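Local atomic coordinates of heme-binding protein A / AI-2 binding protein A (PDB entry 6OFQ), a protein that binds short peptides in the periplasm as a type II substrate-binding protein and probably delivers them to an ABC transporter. Residues V285-A289 / Y516-G520; V56-N60 / N524-K528. One frame throughout, in Å; residues are numbered along the deposited sequence.

Contact 1: V285-A289 / Y516-G520; sequences VDKSA and YKTTG
Residues 285-288 end strand 283-288, and Ala289 turns out of it in a helical conformation. The loop 516-520 runs beside the strand in roughly the same direction. It is extended at Tyr516 and Lys517, bends at Thr518 (phi/psi -86/-14), is extended again at Thr519, and has a positive phi (76°) at Gly520. The closest CA pair is Ser288 with Thr518, 6.6 Å apart. The Val285 side chain packs on Val274 and Glu278 of helix 274-278 and on Val506, and its backbone O takes a weak hydrogen bond from Lys287 NZ at 3.3 Å. Asp286 projects toward the loop with chi1 m. Its CB packs on Thr518 CG2 at 3.8 Å. Its OD2 accepts from two waters: water 1 (2.5 Å) also donates to Tyr516 O (2.7 Å), and water 2 (2.9 Å) also accepts from Thr518 N (3.0 Å). OD2 lies near the ring edge of Tyr516, 4.1 Å from CD2, while OD1 is held by His509. Strand 283-288 belongs to a branched mixed sheet of this periplasmic binding protein, where it pairs antiparallel with strand 497-510: Asp286 bonds to Val507 and Ser288 to Ser505 through the backbone. Soon after leaving strand 497-510, the chain folds back so that Thr518 rests on Ser505 and Val507. Lys287 turns its CB away from the loop, and its NZ forms a salt bridge with Glu278. Ser288 (chi1 p) points back at the loop. Its OG shares a 2.7 Å hydrogen bond with OG1 of Thr518, also p, and comes within 4.1 Å of Thr519 CG2.

Contact 2: V56-N60 / N524-K528; sequences VATGN and NRFFK
Residues 56-60 form one turn of helix 52-61. The loop 524-528 passes beside it without regular structure: Asn524 has phi/psi -95/25, Arg525 is extended (-79/131), and Phe526 and Phe527 bend again (-103/3 and -57/-26). The nearest CA pairs are Val56 with Asn524 at 5.5 Å and Asn60 with Arg525 at 5.3 Å. The contact joins helix 52-61 to the loop near the C-terminus, over the sheet that contains strand 32-37. Both direct hydrogen bonds between the segments use the side-chain amide of Asn60 (chi1 m, chi2 -73°). Its ND2 donates to Asn524 O at 2.9 Å, and its OD1 accepts from Phe526 N at 2.9 Å. ND2 also donates to Val56 O at 2.8 Å, one turn back in its own helix. Water 3 donates to Asn60 OD1 (2.8 Å) and accepts from Phe527 N (3.0 Å). The apolar part is small. Val56 CG1 meets the edge of the Phe526 ring at CZ, 4.2 Å away. That ring also meets Phe35 of strand 32-37. Gly59 O touches Arg525 CG at 3.7 Å, while the guanidinium of Arg525 turns away to the carbonyls of Ser522, Val521 and Phe68. One amide serves the carbonyl of Asn524 and the NH of Phe526 while tied to its own helix. A flipped amide would put its oxygen against two carbonyls, so the orientation is well defined.

Contacts 1 and 2 lie at two ends of the same loop between strands 513-514 and 530-531, with centres about 15 Å apart. They are joined directly: Tyr516 OH of contact 1 is 2.6 Å from Asn524 OD1 of contact 2, a probable hydrogen bond. Along the chain, contact 1 is nested inside the long loop closed by contact 2. The loop rests first on the mixed sheet that includes strand 497-510, then on helix 52-61. It thus ties strands 283-288 and 497-510 to helix 52-61 and the sheet with strand 32-37. Type II binding proteins hold their ligand between two lobes. The bound peptide takes no part in either contact.

Contact 1: V285-A289 / Y516-G520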
# COMPACT_ATOMS: atom_id res chain seq x y z
N VAL A 285 18.62 0.57 -14.27
CA VAL A 285 18.05 0.70 -12.96
C VAL A 285 17.21 1.98 -13.02
O VAL A 285 17.77 3.09 -13.03
CB VAL A 285 19.10 0.78 -11.86
CG1 VAL A 285 18.42 0.96 -10.51
CG2 VAL A 285 19.87 -0.53 -11.84
N ASP A 286 15.89 1.82 -12.98
CA ASP A 286 15.02 3.00 -12.96
C ASP A 286 15.02 3.61 -11.58
O ASP A 286 15.07 2.89 -10.56
CB ASP A 286 13.56 2.56 -13.19
CG ASP A 286 13.24 2.02 -14.56
OD1 ASP A 286 14.09 2.08 -15.44
OD2 ASP A 286 12.04 1.68 -14.75
N LYS A 287 15.01 4.95 -11.48
CA LYS A 287 15.01 5.64 -10.19
C LYS A 287 14.10 6.83 -10.27
O LYS A 287 14.17 7.59 -11.24
CB LYS A 287 16.41 6.13 -9.79
CG LYS A 287 17.48 5.05 -9.77
CD LYS A 287 18.85 5.56 -9.33
CE LYS A 287 19.93 4.61 -9.82
NZ LYS A 287 20.10 4.75 -11.30
N SER A 288 13.25 6.97 -9.27
CA SER A 288 12.51 8.22 -9.11
C SER A 288 12.24 8.55 -7.65
O SER A 288 12.58 7.75 -6.78
CB SER A 288 11.20 8.15 -9.90
OG SER A 288 10.30 7.20 -9.34
N ALA A 289 11.80 9.77 -7.36
CA ALA A 289 11.74 10.17 -5.97
C ALA A 289 10.90 9.33 -5.03
O ALA A 289 11.22 9.00 -3.87
CB ALA A 289 11.18 11.58 -5.90
N TYR A 516 7.49 -0.21 -18.14
CA TYR A 516 7.28 -0.15 -16.70
C TYR A 516 7.54 1.28 -16.24
O TYR A 516 8.48 1.91 -16.73
CB TYR A 516 8.20 -1.12 -15.99
CG TYR A 516 8.02 -1.20 -14.48
CD1 TYR A 516 7.02 -2.01 -13.95
CD2 TYR A 516 8.77 -0.43 -13.62
CE1 TYR A 516 6.87 -2.15 -12.59
CE2 TYR A 516 8.62 -0.55 -12.25
CZ TYR A 516 7.62 -1.36 -11.76
OH TYR A 516 7.43 -1.49 -10.38
N LYS A 517 6.80 1.71 -15.23
CA LYS A 517 6.98 3.07 -14.70
C LYS A 517 7.06 2.97 -13.18
O LYS A 517 6.23 2.36 -12.54
CB LYS A 517 5.87 3.99 -15.20
CG LYS A 517 6.08 4.44 -16.64
CD LYS A 517 5.03 5.35 -17.21
CE LYS A 517 5.41 5.81 -18.61
NZ LYS A 517 6.12 4.86 -19.50
N THR A 518 8.04 3.67 -12.61
CA THR A 518 8.17 3.75 -11.16
C THR A 518 7.27 4.90 -10.57
O THR A 518 7.10 4.97 -9.37
CB THR A 518 9.62 4.02 -10.67
OG1 THR A 518 10.04 5.26 -11.27
CG2 THR A 518 10.51 2.86 -11.01
N THR A 519 6.80 5.77 -11.44
CA THR A 519 6.00 6.95 -11.07
C THR A 519 4.53 6.61 -10.91
O THR A 519 4.03 5.63 -11.45
CB THR A 519 6.18 8.05 -12.13
OG1 THR A 519 5.82 7.59 -13.43
CG2 THR A 519 7.66 8.54 -12.12
N GLY A 520 3.84 7.46 -10.16
CA GLY A 520 2.40 7.35 -9.95
C GLY A 520 2.06 6.26 -8.98
O GLY A 520 2.87 5.87 -8.14
O HOH W 1 11.14 1.42 -17.12
O HOH W 2 10.44 4.09 -14.28

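Contact 2: V56-N60 / N524-K528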
# COMPACT_ATOMS: atom_id res chain seq x y z
N VAL A 56 0.55 -6.86 -6.04
CA VAL A 56 1.18 -7.18 -7.31
C VAL A 56 0.28 -8.07 -8.17
O VAL A 56 0.04 -7.75 -9.35
CB VAL A 56 2.55 -7.86 -7.08
CG1 VAL A 56 3.13 -8.30 -8.43
CG2 VAL A 56 3.52 -6.95 -6.33
N ALA A 57 -0.23 -9.15 -7.61
CA ALA A 57 -1.14 -10.00 -8.38
C ALA A 57 -2.55 -9.41 -8.56
O ALA A 57 -3.04 -9.31 -9.69
CB ALA A 57 -1.24 -11.40 -7.80
N THR A 58 -3.13 -8.96 -7.45
CA THR A 58 -4.54 -8.60 -7.53
C THR A 58 -4.79 -7.37 -8.40
O THR A 58 -5.80 -7.26 -9.08
CB THR A 58 -5.16 -8.42 -6.14
OG1 THR A 58 -4.55 -7.28 -5.52
CG2 THR A 58 -5.03 -9.60 -5.26
N GLY A 59 -3.84 -6.44 -8.42
CA GLY A 59 -3.97 -5.25 -9.25
C GLY A 59 -4.02 -5.51 -10.73
O GLY A 59 -4.50 -4.68 -11.51
N ASN A 60 -3.48 -6.65 -11.17
CA ASN A 60 -3.55 -7.04 -12.56
C ASN A 60 -4.84 -7.85 -12.91
O ASN A 60 -5.18 -7.91 -14.09
CB ASN A 60 -2.33 -7.92 -12.83
CG ASN A 60 -1.07 -7.11 -13.02
OD1 ASN A 60 -0.92 -6.48 -14.06
ND2 ASN A 60 -0.17 -7.11 -12.04
N ASN A 524 2.66 -1.67 -10.18
CA ASN A 524 2.89 -3.07 -10.58
C ASN A 524 1.79 -3.69 -11.38
O ASN A 524 1.63 -4.91 -11.39
CB ASN A 524 3.31 -3.91 -9.38
CG ASN A 524 4.64 -3.42 -8.81
OD1 ASN A 524 5.59 -3.20 -9.55
ND2 ASN A 524 4.67 -3.17 -7.50
N ARG A 525 1.02 -2.86 -12.06
CA ARG A 525 0.18 -3.30 -13.17
C ARG A 525 1.09 -3.46 -14.39
O ARG A 525 1.94 -2.59 -14.66
CB ARG A 525 -0.87 -2.23 -13.47
CG ARG A 525 -1.93 -2.21 -12.39
CD ARG A 525 -2.90 -1.05 -12.57
NE ARG A 525 -2.22 0.23 -12.38
CZ ARG A 525 -2.68 1.36 -12.83
NH1 ARG A 525 -3.77 1.42 -13.56
NH2 ARG A 525 -2.02 2.47 -12.51
N PHE A 526 0.99 -4.60 -15.08
CA PHE A 526 1.91 -4.93 -16.17
C PHE A 526 1.31 -4.73 -17.54
O PHE A 526 1.95 -5.07 -18.52
CB PHE A 526 2.39 -6.39 -16.02
CG PHE A 526 3.08 -6.64 -14.71
CD1 PHE A 526 4.21 -5.92 -14.31
CD2 PHE A 526 2.57 -7.57 -13.83
CE1 PHE A 526 4.77 -6.06 -13.05
CE2 PHE A 526 3.18 -7.77 -12.60
CZ PHE A 526 4.28 -7.03 -12.21
N PHE A 527 0.08 -4.23 -17.69
CA PHE A 527 -0.56 -4.08 -18.98
C PHE A 527 0.18 -3.24 -20.00
O PHE A 527 -0.09 -3.42 -21.19
CB PHE A 527 -2.06 -3.75 -18.86
CG PHE A 527 -2.47 -2.43 -18.20
CD1 PHE A 527 -1.69 -1.64 -17.35
CD2 PHE A 527 -3.78 -2.05 -18.39
CE1 PHE A 527 -2.20 -0.48 -16.73
CE2 PHE A 527 -4.30 -0.93 -17.77
CZ PHE A 527 -3.52 -0.14 -16.95
N LYS A 528 1.02 -2.29 -19.58
CA LYS A 528 1.76 -1.40 -20.51
C LYS A 528 3.18 -1.88 -20.73
O LYS A 528 3.93 -1.30 -21.48
CB LYS A 528 1.77 0.06 -20.06
CG LYS A 528 0.42 0.59 -19.62
CD LYS A 528 -0.65 0.41 -20.70
CE LYS A 528 -2.00 0.95 -20.24
NZ LYS A 528 -3.07 0.74 -21.22
O HOH W 3 -2.15 -4.63 -15.74